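Long-range contacts in ultraspiracle (Drosophila melanogaster, PDB 1HG4), which acts as a nuclear hormone receptor and transcription factor whose ligand-binding domain, locked in an inactive conformation, holds a phospholipid: residues A51-Q59 against F136-H144; A88-W99 against D174-I185. All coordinates share one frame; numbering follows the deposited sequence.

Contact 1: A51-Q59 against F136-H144; sequences ALCQVVNKQ and FLNQSFSYH. With LPP (2-(hexadecanoyloxy)-1-[(phosphonooxy)methyl]ethyl hexadecanoate), chain G.
Val55, Leu52 and Leu137 form the centre of this contact, in which one side of helix 46-68 packs on the turn of the beta hairpin 134-136/142-144 of the nuclear-receptor ligand-binding domain. The hairpin closes through a backbone bond from Leu137 N to Phe141 O, which brings Leu137 and Phe141 to the helix together.

Val55 splits its two methyls between them. CG1, anti to the backbone N (chi1 164°), reaches obliquely to Leu137 CD2 at 3.9 Å. The other branch, CG2, stands 4.1 Å from the centroid of the Phe141 ring and only 4° off the ring normal, a CH-pi contact centred on the face. One turn earlier, Leu52 crosses Leu137 at about a right angle; its CD1 is modelled 3.2 Å from Leu137 CD2, closer than two methyls normally pack, so the exact spacing is doubtful. The same CD1 lies near the plane of the Tyr143 ring, at its edge, while Leu52 CB is 3.5 Å from Tyr143 OH.

The bound phospholipid LPP packs against this apolar cluster. C35 of one acyl chain lies over a face of the Tyr143 ring, toward its rim, and the next carbon, C36, is 3.5 Å from Tyr143 CD2. The terminal carbon of that chain, C44, touches both segments, 3.9 Å from Leu137 CG and 4.0 Å from Val56 CG2, so helix and hairpin together form part of the pocket wall.

The polar end of the contact lies one turn further along the helix. Leu137 O accepts there from Asn138 ND2, weakly, and from Gln59, whose extended chain carries its amide across to the hairpin. Gln59 NE2 donates over 3.0 Å to Leu137 O, approaching from above the carbonyl plane, 43° out of it.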
# COMPACT_ATOMS: atom_id res chain seq x y z
N ALA A 51 -26.92 23.17 -25.55
CA ALA A 51 -27.86 22.21 -24.95
C ALA A 51 -27.02 21.02 -24.48
O ALA A 51 -27.27 20.47 -23.40
CB ALA A 51 -28.90 21.76 -25.98
N LEU A 52 -26.04 20.63 -25.29
CA LEU A 52 -25.14 19.53 -24.95
C LEU A 52 -24.36 19.91 -23.71
O LEU A 52 -24.13 19.08 -22.84
CB LEU A 52 -24.17 19.24 -26.10
CG LEU A 52 -23.07 18.22 -25.79
CD1 LEU A 52 -23.69 16.89 -25.43
CD2 LEU A 52 -22.16 18.06 -26.98
N CYS A 53 -23.98 21.19 -23.63
CA CYS A 53 -23.23 21.70 -22.49
C CYS A 53 -24.04 21.60 -21.21
O CYS A 53 -23.54 21.16 -20.18
CB CYS A 53 -22.83 23.17 -22.73
SG CYS A 53 -21.49 23.49 -23.94
N GLN A 54 -25.31 21.98 -21.26
CA GLN A 54 -26.16 21.91 -20.08
C GLN A 54 -26.30 20.48 -19.56
O GLN A 54 -26.32 20.26 -18.35
CB GLN A 54 -27.54 22.51 -20.37
CG GLN A 54 -28.21 23.09 -19.13
CD GLN A 54 -29.56 23.74 -19.43
OE1 GLN A 54 -29.71 24.49 -20.41
NE2 GLN A 54 -30.54 23.48 -18.57
N VAL A 55 -26.42 19.53 -20.48
CA VAL A 55 -26.54 18.12 -20.10
C VAL A 55 -25.29 17.67 -19.33
O VAL A 55 -25.38 17.12 -18.23
CB VAL A 55 -26.71 17.22 -21.34
CG1 VAL A 55 -26.44 15.76 -20.97
CG2 VAL A 55 -28.13 17.36 -21.89
N VAL A 56 -24.12 17.91 -19.92
CA VAL A 56 -22.87 17.52 -19.29
C VAL A 56 -22.66 18.24 -17.95
O VAL A 56 -22.21 17.62 -17.00
CB VAL A 56 -21.68 17.81 -20.22
CG1 VAL A 56 -20.38 17.41 -19.56
CG2 VAL A 56 -21.85 17.03 -21.51
N ASN A 57 -22.99 19.53 -17.88
CA ASN A 57 -22.80 20.27 -16.63
C ASN A 57 -23.65 19.71 -15.49
O ASN A 57 -23.27 19.80 -14.32
CB ASN A 57 -23.10 21.77 -16.81
CG ASN A 57 -22.05 22.49 -17.68
OD1 ASN A 57 -20.88 22.14 -17.68
ND2 ASN A 57 -22.48 23.52 -18.40
N LYS A 58 -24.80 19.12 -15.83
CA LYS A 58 -25.67 18.53 -14.81
C LYS A 58 -25.10 17.17 -14.37
O LYS A 58 -25.15 16.81 -13.20
CB LYS A 58 -27.09 18.34 -15.35
CG LYS A 58 -27.83 19.64 -15.57
CD LYS A 58 -29.30 19.43 -15.96
CE LYS A 58 -29.98 20.78 -16.21
NZ LYS A 58 -31.45 20.68 -16.52
N GLN A 59 -24.54 16.43 -15.32
CA GLN A 59 -23.95 15.14 -14.99
C GLN A 59 -22.69 15.34 -14.15
O GLN A 59 -22.35 14.49 -13.33
CB GLN A 59 -23.64 14.36 -16.27
CG GLN A 59 -24.89 13.97 -17.04
CD GLN A 59 -24.61 13.06 -18.21
OE1 GLN A 59 -23.45 12.77 -18.54
NE2 GLN A 59 -25.67 12.60 -18.87
N PHE A 136 -26.50 7.60 -26.93
CA PHE A 136 -27.30 8.21 -25.88
C PHE A 136 -26.48 8.82 -24.75
O PHE A 136 -25.48 8.24 -24.32
CB PHE A 136 -28.26 7.18 -25.26
CG PHE A 136 -29.39 6.78 -26.15
CD1 PHE A 136 -29.18 5.96 -27.25
CD2 PHE A 136 -30.69 7.22 -25.88
CE1 PHE A 136 -30.25 5.59 -28.06
CE2 PHE A 136 -31.75 6.85 -26.69
CZ PHE A 136 -31.54 6.03 -27.78
N LEU A 137 -26.91 9.97 -24.26
CA LEU A 137 -26.25 10.65 -23.16
C LEU A 137 -27.11 10.42 -21.92
O LEU A 137 -26.62 10.44 -20.79
CB LEU A 137 -26.12 12.15 -23.43
CG LEU A 137 -24.89 12.64 -24.21
CD1 LEU A 137 -24.92 12.10 -25.63
CD2 LEU A 137 -24.88 14.15 -24.22
N ASN A 138 -28.40 10.21 -22.17
CA ASN A 138 -29.42 9.99 -21.15
C ASN A 138 -30.33 8.93 -21.74
O ASN A 138 -29.94 8.22 -22.66
CB ASN A 138 -30.30 11.22 -20.98
CG ASN A 138 -29.64 12.32 -20.19
OD1 ASN A 138 -30.07 13.47 -20.24
ND2 ASN A 138 -28.61 11.96 -19.43
N GLN A 139 -31.57 8.91 -21.27
CA GLN A 139 -32.56 7.98 -21.80
C GLN A 139 -33.42 8.74 -22.81
O GLN A 139 -34.10 8.13 -23.63
CB GLN A 139 -33.45 7.44 -20.68
N SER A 140 -33.36 10.07 -22.77
CA SER A 140 -34.16 10.93 -23.66
C SER A 140 -33.39 12.05 -24.40
O SER A 140 -33.98 13.05 -24.81
CB SER A 140 -35.26 11.57 -22.83
OG SER A 140 -34.66 12.23 -21.73
N PHE A 141 -32.09 11.89 -24.55
CA PHE A 141 -31.26 12.87 -25.26
C PHE A 141 -30.25 12.03 -26.02
O PHE A 141 -29.49 11.28 -25.40
CB PHE A 141 -30.55 13.80 -24.27
CG PHE A 141 -29.85 14.96 -24.94
CD1 PHE A 141 -30.56 16.12 -25.24
CD2 PHE A 141 -28.51 14.88 -25.30
CE1 PHE A 141 -29.94 17.19 -25.89
CE2 PHE A 141 -27.88 15.93 -25.95
CZ PHE A 141 -28.59 17.09 -26.25
N SER A 142 -30.24 12.12 -27.34
CA SER A 142 -29.34 11.29 -28.12
C SER A 142 -29.01 11.86 -29.47
O SER A 142 -29.71 12.74 -29.97
CB SER A 142 -29.96 9.91 -28.31
OG SER A 142 -31.27 10.05 -28.82
N TYR A 143 -27.95 11.34 -30.08
CA TYR A 143 -27.53 11.81 -31.39
C TYR A 143 -27.49 10.72 -32.43
O TYR A 143 -27.12 9.58 -32.14
CB TYR A 143 -26.13 12.43 -31.32
CG TYR A 143 -26.06 13.69 -30.50
CD1 TYR A 143 -26.79 14.82 -30.86
CD2 TYR A 143 -25.30 13.75 -29.35
CE1 TYR A 143 -26.76 15.98 -30.09
CE2 TYR A 143 -25.25 14.89 -28.56
CZ TYR A 143 -25.99 16.01 -28.94
OH TYR A 143 -25.99 17.12 -28.13
N HIS A 144 -27.91 11.05 -33.64
CA HIS A 144 -27.83 10.10 -34.73
C HIS A 144 -26.46 10.35 -35.37
O HIS A 144 -25.87 11.42 -35.19
CB HIS A 144 -29.00 10.33 -35.68
CG HIS A 144 -30.30 9.87 -35.12
ND1 HIS A 144 -30.59 8.54 -34.93
CD2 HIS A 144 -31.34 10.56 -34.59
CE1 HIS A 144 -31.75 8.43 -34.31
NE2 HIS A 144 -32.23 9.64 -34.09
P1 LPP G . -19.89 23.45 -40.62
O2 LPP G . -20.39 22.16 -41.47
O3 LPP G . -20.42 24.73 -41.45
O4 LPP G . -18.17 23.44 -40.38
O5 LPP G . -20.72 23.46 -39.21
C6 LPP G . -21.17 22.21 -38.73
C7 LPP G . -21.47 22.31 -37.23
C8 LPP G . -22.56 21.29 -36.89
O9 LPP G . -20.29 21.98 -36.52
O27 LPP G . -22.71 21.18 -35.49
C11 LPP G . -19.96 22.90 -35.55
O10 LPP G . -20.31 24.08 -35.52
C12 LPP G . -19.06 22.24 -34.51
C13 LPP G . -19.93 21.78 -33.34
C14 LPP G . -19.11 21.72 -32.07
C15 LPP G . -18.94 20.28 -31.66
C16 LPP G . -19.01 20.16 -30.15
C17 LPP G . -19.18 18.70 -29.78
C18 LPP G . -18.35 18.39 -28.56
C19 LPP G . -17.26 17.39 -28.94
C20 LPP G . -17.55 16.05 -28.27
C21 LPP G . -16.36 15.63 -27.40
C22 LPP G . -16.45 16.30 -26.03
C23 LPP G . -17.07 15.36 -25.02
C24 LPP G . -17.41 16.16 -23.77
C25 LPP G . -17.98 15.25 -22.70
C26 LPP G . -16.91 14.90 -21.67
C29 LPP G . -23.76 20.39 -35.17
O28 LPP G . -24.36 19.64 -35.93
C30 LPP G . -24.06 20.59 -33.68
C31 LPP G . -24.66 19.31 -33.09
C32 LPP G . -23.69 18.69 -32.09
C33 LPP G . -23.39 17.24 -32.50
C34 LPP G . -22.47 16.59 -31.48
C35 LPP G . -22.32 15.11 -31.79
C36 LPP G . -22.04 14.35 -30.50
C37 LPP G . -20.60 13.87 -30.48
C38 LPP G . -20.49 12.52 -29.78
C39 LPP G . -19.78 12.69 -28.44
C40 LPP G . -20.81 12.69 -27.32
C41 LPP G . -20.14 12.38 -26.00
C42 LPP G . -20.86 13.16 -24.91
C43 LPP G . -20.54 12.56 -23.55
C44 LPP G . -21.43 13.20 -22.48

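Contact 2: A88-W99 against D174-I185. With LPP (2-(hexadecanoyloxy)-1-[(phosphonooxy)methyl]ethyl hexadecanoate), chain G.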
# COMPACT_ATOMS: atom_id res chain seq x y z
N ALA A 88 -10.79 11.46 -13.34
CA ALA A 88 -11.78 10.50 -13.82
C ALA A 88 -13.08 11.01 -14.45
O ALA A 88 -13.78 10.22 -15.09
CB ALA A 88 -12.12 9.51 -12.68
N TRP A 89 -13.41 12.30 -14.31
CA TRP A 89 -14.69 12.80 -14.85
C TRP A 89 -15.08 12.40 -16.27
O TRP A 89 -16.18 11.87 -16.47
CB TRP A 89 -14.81 14.32 -14.68
CG TRP A 89 -14.11 15.20 -15.68
CD1 TRP A 89 -12.81 15.63 -15.63
CD2 TRP A 89 -14.71 15.86 -16.81
NE1 TRP A 89 -12.56 16.52 -16.66
CE2 TRP A 89 -13.71 16.68 -17.39
CE3 TRP A 89 -15.99 15.83 -17.38
CZ2 TRP A 89 -13.95 17.47 -18.53
CZ3 TRP A 89 -16.23 16.63 -18.51
CH2 TRP A 89 -15.21 17.43 -19.07
N ILE A 90 -14.22 12.64 -17.26
CA ILE A 90 -14.55 12.27 -18.63
C ILE A 90 -14.80 10.76 -18.78
O ILE A 90 -15.76 10.36 -19.43
CB ILE A 90 -13.43 12.69 -19.62
CG1 ILE A 90 -13.28 14.21 -19.60
CG2 ILE A 90 -13.77 12.25 -21.04
CD1 ILE A 90 -12.15 14.71 -20.45
N GLU A 91 -13.95 9.93 -18.16
CA GLU A 91 -14.13 8.49 -18.26
C GLU A 91 -15.43 8.03 -17.61
O GLU A 91 -16.06 7.07 -18.06
CB GLU A 91 -12.96 7.75 -17.61
CG GLU A 91 -11.64 7.95 -18.33
CD GLU A 91 -10.51 7.18 -17.68
OE1 GLU A 91 -10.49 5.94 -17.77
OE2 GLU A 91 -9.65 7.83 -17.05
N LEU A 92 -15.83 8.70 -16.54
CA LEU A 92 -17.07 8.34 -15.85
C LEU A 92 -18.25 8.70 -16.73
O LEU A 92 -19.19 7.91 -16.84
CB LEU A 92 -17.17 9.05 -14.49
CG LEU A 92 -16.16 8.58 -13.42
CD1 LEU A 92 -16.27 9.48 -12.19
CD2 LEU A 92 -16.40 7.12 -13.05
N LEU A 93 -18.21 9.87 -17.36
CA LEU A 93 -19.32 10.29 -18.23
C LEU A 93 -19.44 9.36 -19.44
O LEU A 93 -20.53 8.88 -19.75
CB LEU A 93 -19.14 11.73 -18.71
CG LEU A 93 -19.19 12.80 -17.62
CD1 LEU A 93 -19.33 14.18 -18.26
CD2 LEU A 93 -20.35 12.55 -16.71
N ILE A 94 -18.32 9.10 -20.11
CA ILE A 94 -18.32 8.24 -21.29
C ILE A 94 -18.75 6.81 -20.98
O ILE A 94 -19.32 6.15 -21.85
CB ILE A 94 -16.94 8.23 -21.97
CG1 ILE A 94 -16.67 9.62 -22.54
CG2 ILE A 94 -16.89 7.19 -23.08
CD1 ILE A 94 -15.31 9.75 -23.19
N ALA A 95 -18.47 6.33 -19.77
CA ALA A 95 -18.87 4.97 -19.39
C ALA A 95 -20.41 4.95 -19.33
O ALA A 95 -21.04 3.97 -19.73
CB ALA A 95 -18.28 4.59 -18.03
N ASN A 96 -20.99 6.03 -18.83
CA ASN A 96 -22.44 6.13 -18.76
C ASN A 96 -23.07 6.23 -20.16
O ASN A 96 -24.14 5.66 -20.37
CB ASN A 96 -22.87 7.32 -17.91
CG ASN A 96 -22.88 7.01 -16.42
OD1 ASN A 96 -22.64 7.88 -15.58
ND2 ASN A 96 -23.19 5.76 -16.08
N VAL A 97 -22.43 6.92 -21.10
CA VAL A 97 -23.02 7.00 -22.43
C VAL A 97 -22.88 5.65 -23.12
O VAL A 97 -23.76 5.24 -23.87
CB VAL A 97 -22.37 8.10 -23.34
CG1 VAL A 97 -22.20 9.37 -22.57
CG2 VAL A 97 -21.06 7.63 -23.90
N ALA A 98 -21.79 4.94 -22.84
CA ALA A 98 -21.60 3.62 -23.45
C ALA A 98 -22.75 2.68 -23.04
O ALA A 98 -23.29 1.96 -23.88
CB ALA A 98 -20.25 3.03 -23.03
N TRP A 99 -23.11 2.72 -21.76
CA TRP A 99 -24.17 1.91 -21.18
C TRP A 99 -25.57 2.28 -21.68
O TRP A 99 -26.39 1.39 -21.93
CB TRP A 99 -24.11 2.02 -19.65
CG TRP A 99 -25.23 1.31 -18.91
CD1 TRP A 99 -26.35 1.89 -18.38
CD2 TRP A 99 -25.34 -0.09 -18.65
NE1 TRP A 99 -27.15 0.93 -17.80
CE2 TRP A 99 -26.56 -0.29 -17.95
CE3 TRP A 99 -24.53 -1.20 -18.93
CZ2 TRP A 99 -26.99 -1.56 -17.54
CZ3 TRP A 99 -24.97 -2.47 -18.52
CH2 TRP A 99 -26.18 -2.63 -17.83
N ASP A 174 -23.57 -6.23 -16.85
CA ASP A 174 -24.75 -5.83 -16.09
C ASP A 174 -24.48 -4.55 -15.31
O ASP A 174 -23.35 -4.07 -15.24
CB ASP A 174 -25.20 -6.97 -15.16
CG ASP A 174 -24.18 -7.33 -14.10
OD1 ASP A 174 -23.55 -6.41 -13.53
OD2 ASP A 174 -24.02 -8.54 -13.82
N ARG A 175 -25.54 -4.01 -14.72
CA ARG A 175 -25.45 -2.77 -13.96
C ARG A 175 -24.47 -2.84 -12.79
O ARG A 175 -23.83 -1.84 -12.45
CB ARG A 175 -26.84 -2.36 -13.44
CG ARG A 175 -26.84 -1.03 -12.71
CD ARG A 175 -26.58 0.13 -13.67
NE ARG A 175 -26.02 1.30 -13.00
CZ ARG A 175 -26.60 1.92 -11.98
NH1 ARG A 175 -27.75 1.49 -11.49
NH2 ARG A 175 -26.01 2.98 -11.43
N ARG A 176 -24.36 -4.02 -12.18
CA ARG A 176 -23.45 -4.19 -11.07
C ARG A 176 -22.01 -4.14 -11.54
O ARG A 176 -21.15 -3.54 -10.90
CB ARG A 176 -23.73 -5.50 -10.34
CG ARG A 176 -24.50 -5.34 -9.02
CD ARG A 176 -25.99 -5.58 -9.16
NE ARG A 176 -26.77 -4.62 -8.38
CZ ARG A 176 -28.10 -4.53 -8.39
NH1 ARG A 176 -28.81 -5.37 -9.14
NH2 ARG A 176 -28.71 -3.59 -7.69
N GLU A 177 -21.72 -4.77 -12.66
CA GLU A 177 -20.36 -4.75 -13.18
C GLU A 177 -19.93 -3.36 -13.65
O GLU A 177 -18.76 -3.01 -13.52
CB GLU A 177 -20.22 -5.77 -14.32
CG GLU A 177 -20.69 -7.14 -13.88
CD GLU A 177 -20.58 -8.18 -14.95
OE1 GLU A 177 -21.07 -7.94 -16.08
OE2 GLU A 177 -20.02 -9.26 -14.66
N LEU A 178 -20.87 -2.56 -14.18
CA LEU A 178 -20.52 -1.21 -14.63
C LEU A 178 -20.20 -0.31 -13.43
O LEU A 178 -19.28 0.51 -13.47
CB LEU A 178 -21.66 -0.58 -15.44
CG LEU A 178 -21.33 0.84 -15.94
CD1 LEU A 178 -20.37 0.77 -17.14
CD2 LEU A 178 -22.62 1.58 -16.29
N SER A 179 -20.97 -0.47 -12.35
CA SER A 179 -20.72 0.29 -11.14
C SER A 179 -19.32 -0.00 -10.63
O SER A 179 -18.61 0.91 -10.20
CB SER A 179 -21.72 -0.07 -10.06
OG SER A 179 -23.00 0.40 -10.41
N CYS A 180 -18.91 -1.27 -10.69
CA CYS A 180 -17.58 -1.67 -10.24
C CYS A 180 -16.49 -1.04 -11.11
O CYS A 180 -15.51 -0.49 -10.60
CB CYS A 180 -17.42 -3.20 -10.24
SG CYS A 180 -18.28 -4.07 -8.88
N LEU A 181 -16.67 -1.10 -12.43
CA LEU A 181 -15.69 -0.51 -13.33
C LEU A 181 -15.53 1.00 -13.07
O LEU A 181 -14.41 1.53 -13.06
CB LEU A 181 -16.07 -0.75 -14.78
CG LEU A 181 -15.98 -2.21 -15.25
CD1 LEU A 181 -16.38 -2.30 -16.73
CD2 LEU A 181 -14.55 -2.73 -15.07
N LYS A 182 -16.64 1.68 -12.84
CA LYS A 182 -16.59 3.11 -12.60
C LYS A 182 -15.89 3.45 -11.29
O LYS A 182 -15.18 4.45 -11.19
CB LYS A 182 -18.01 3.68 -12.62
CG LYS A 182 -18.68 3.53 -13.98
CD LYS A 182 -19.87 4.46 -14.15
CE LYS A 182 -21.01 4.09 -13.23
NZ LYS A 182 -22.18 4.99 -13.44
N ALA A 183 -16.07 2.60 -10.28
CA ALA A 183 -15.40 2.85 -9.02
C ALA A 183 -13.90 2.61 -9.21
O ALA A 183 -13.07 3.41 -8.73
CB ALA A 183 -15.98 1.92 -7.92
N ILE A 184 -13.53 1.53 -9.92
CA ILE A 184 -12.11 1.25 -10.14
C ILE A 184 -11.47 2.51 -10.74
O ILE A 184 -10.34 2.88 -10.37
CB ILE A 184 -11.92 0.03 -11.12
CG1 ILE A 184 -12.31 -1.26 -10.41
CG2 ILE A 184 -10.48 -0.08 -11.62
CD1 ILE A 184 -12.65 -2.35 -11.35
N ILE A 185 -12.21 3.17 -11.63
CA ILE A 185 -11.75 4.39 -12.28
C ILE A 185 -11.57 5.51 -11.28
O ILE A 185 -10.51 6.15 -11.23
CB ILE A 185 -12.73 4.84 -13.38
CG1 ILE A 185 -12.75 3.81 -14.51
CG2 ILE A 185 -12.34 6.20 -13.92
CD1 ILE A 185 -13.83 4.05 -15.53
P1 LPP G . -19.89 23.45 -40.62
O2 LPP G . -20.39 22.16 -41.47
O3 LPP G . -20.42 24.73 -41.45
O4 LPP G . -18.17 23.44 -40.38
O5 LPP G . -20.72 23.46 -39.21
C6 LPP G . -21.17 22.21 -38.73
C7 LPP G . -21.47 22.31 -37.23
C8 LPP G . -22.56 21.29 -36.89
O9 LPP G . -20.29 21.98 -36.52
O27 LPP G . -22.71 21.18 -35.49
C11 LPP G . -19.96 22.90 -35.55
O10 LPP G . -20.31 24.08 -35.52
C12 LPP G . -19.06 22.24 -34.51
C13 LPP G . -19.93 21.78 -33.34
C14 LPP G . -19.11 21.72 -32.07
C15 LPP G . -18.94 20.28 -31.66
C16 LPP G . -19.01 20.16 -30.15
C17 LPP G . -19.18 18.70 -29.78
C18 LPP G . -18.35 18.39 -28.56
C19 LPP G . -17.26 17.39 -28.94
C20 LPP G . -17.55 16.05 -28.27
C21 LPP G . -16.36 15.63 -27.40
C22 LPP G . -16.45 16.30 -26.03
C23 LPP G . -17.07 15.36 -25.02
C24 LPP G . -17.41 16.16 -23.77
C25 LPP G . -17.98 15.25 -22.70
C26 LPP G . -16.91 14.90 -21.67
C29 LPP G . -23.76 20.39 -35.17
O28 LPP G . -24.36 19.64 -35.93
C30 LPP G . -24.06 20.59 -33.68
C31 LPP G . -24.66 19.31 -33.09
C32 LPP G . -23.69 18.69 -32.09
C33 LPP G . -23.39 17.24 -32.50
C34 LPP G . -22.47 16.59 -31.48
C35 LPP G . -22.32 15.11 -31.79
C36 LPP G . -22.04 14.35 -30.50
C37 LPP G . -20.60 13.87 -30.48
C38 LPP G . -20.49 12.52 -29.78
C39 LPP G . -19.78 12.69 -28.44
C40 LPP G . -20.81 12.69 -27.32
C41 LPP G . -20.14 12.38 -26.00
C42 LPP G . -20.86 13.16 -24.91
C43 LPP G . -20.54 12.56 -23.55
C44 LPP G . -21.43 13.20 -22.48
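Lys182 NZ lies against the side-chain amide of Asn96 and forms a salt bridge with Glu18 of helix 11-24, a carboxylate that also pairs with Arg175. This buried charge sits between two antiparallel helices deep in the mainly helical, three-layer sandwich of the nuclear-receptor ligand-binding domain. Their axes approach to 9.9 Å, with N-to-C directions 168° apart. The lysine chain, bent at chi3 (-67°), brings its amine up to helix 78-100, and its CD packs on Ala95 CB.

Further along the two helices, at the Ala88 and Ile185 end, the contact is apolar. Ile185 has the most surface buried of any residue here: its CG2 sits 3.5 Å from Ala88 CB and 4.1 Å from Glu91 CB. Leu92 crosses Lys182 at a slant and sets its CD2 3.5 Å from Lys182 O and 3.8 Å from Lys182 CB, so a methyl rests on the opposing helix backbone.

Nearer the start of helix 175-186, Leu178 CD2 meets the base of Trp99, 3.7 Å from Trp99 CB. The indole then runs out over the first turn of the helix, where its CH2 comes within 3.5 Å of Arg175 N. A capping box fixes that turn: Asp174 N donates to Glu177 OE1, and Glu177 N returns a 2.6 Å bond to Asp174 OD1, nearly along the C-O axis.

How the contacts relate
Contacts 1 and 2 have centres about 16 Å apart, and their segments alternate along the chain. Segment 88-99 joins them, since it packs on helix 175-186 and also meets both halves of contact 1. Toward the hairpin, Val97 CB lies 3.3 Å from Phe136 O; toward helix 46-68, Leu93 CD1 lies 3.6 Å from Val56 CG1. The phospholipid pocket is shared as well. Val97 CG1 is 3.7 Å from C43, near the end of the acyl chain that also meets Leu137 and Tyr143, and Trp89 CZ3 is 3.7 Å from C26, the end of the other chain, which Leu52 also approaches. Segment 174-185 lies behind this pocket wall.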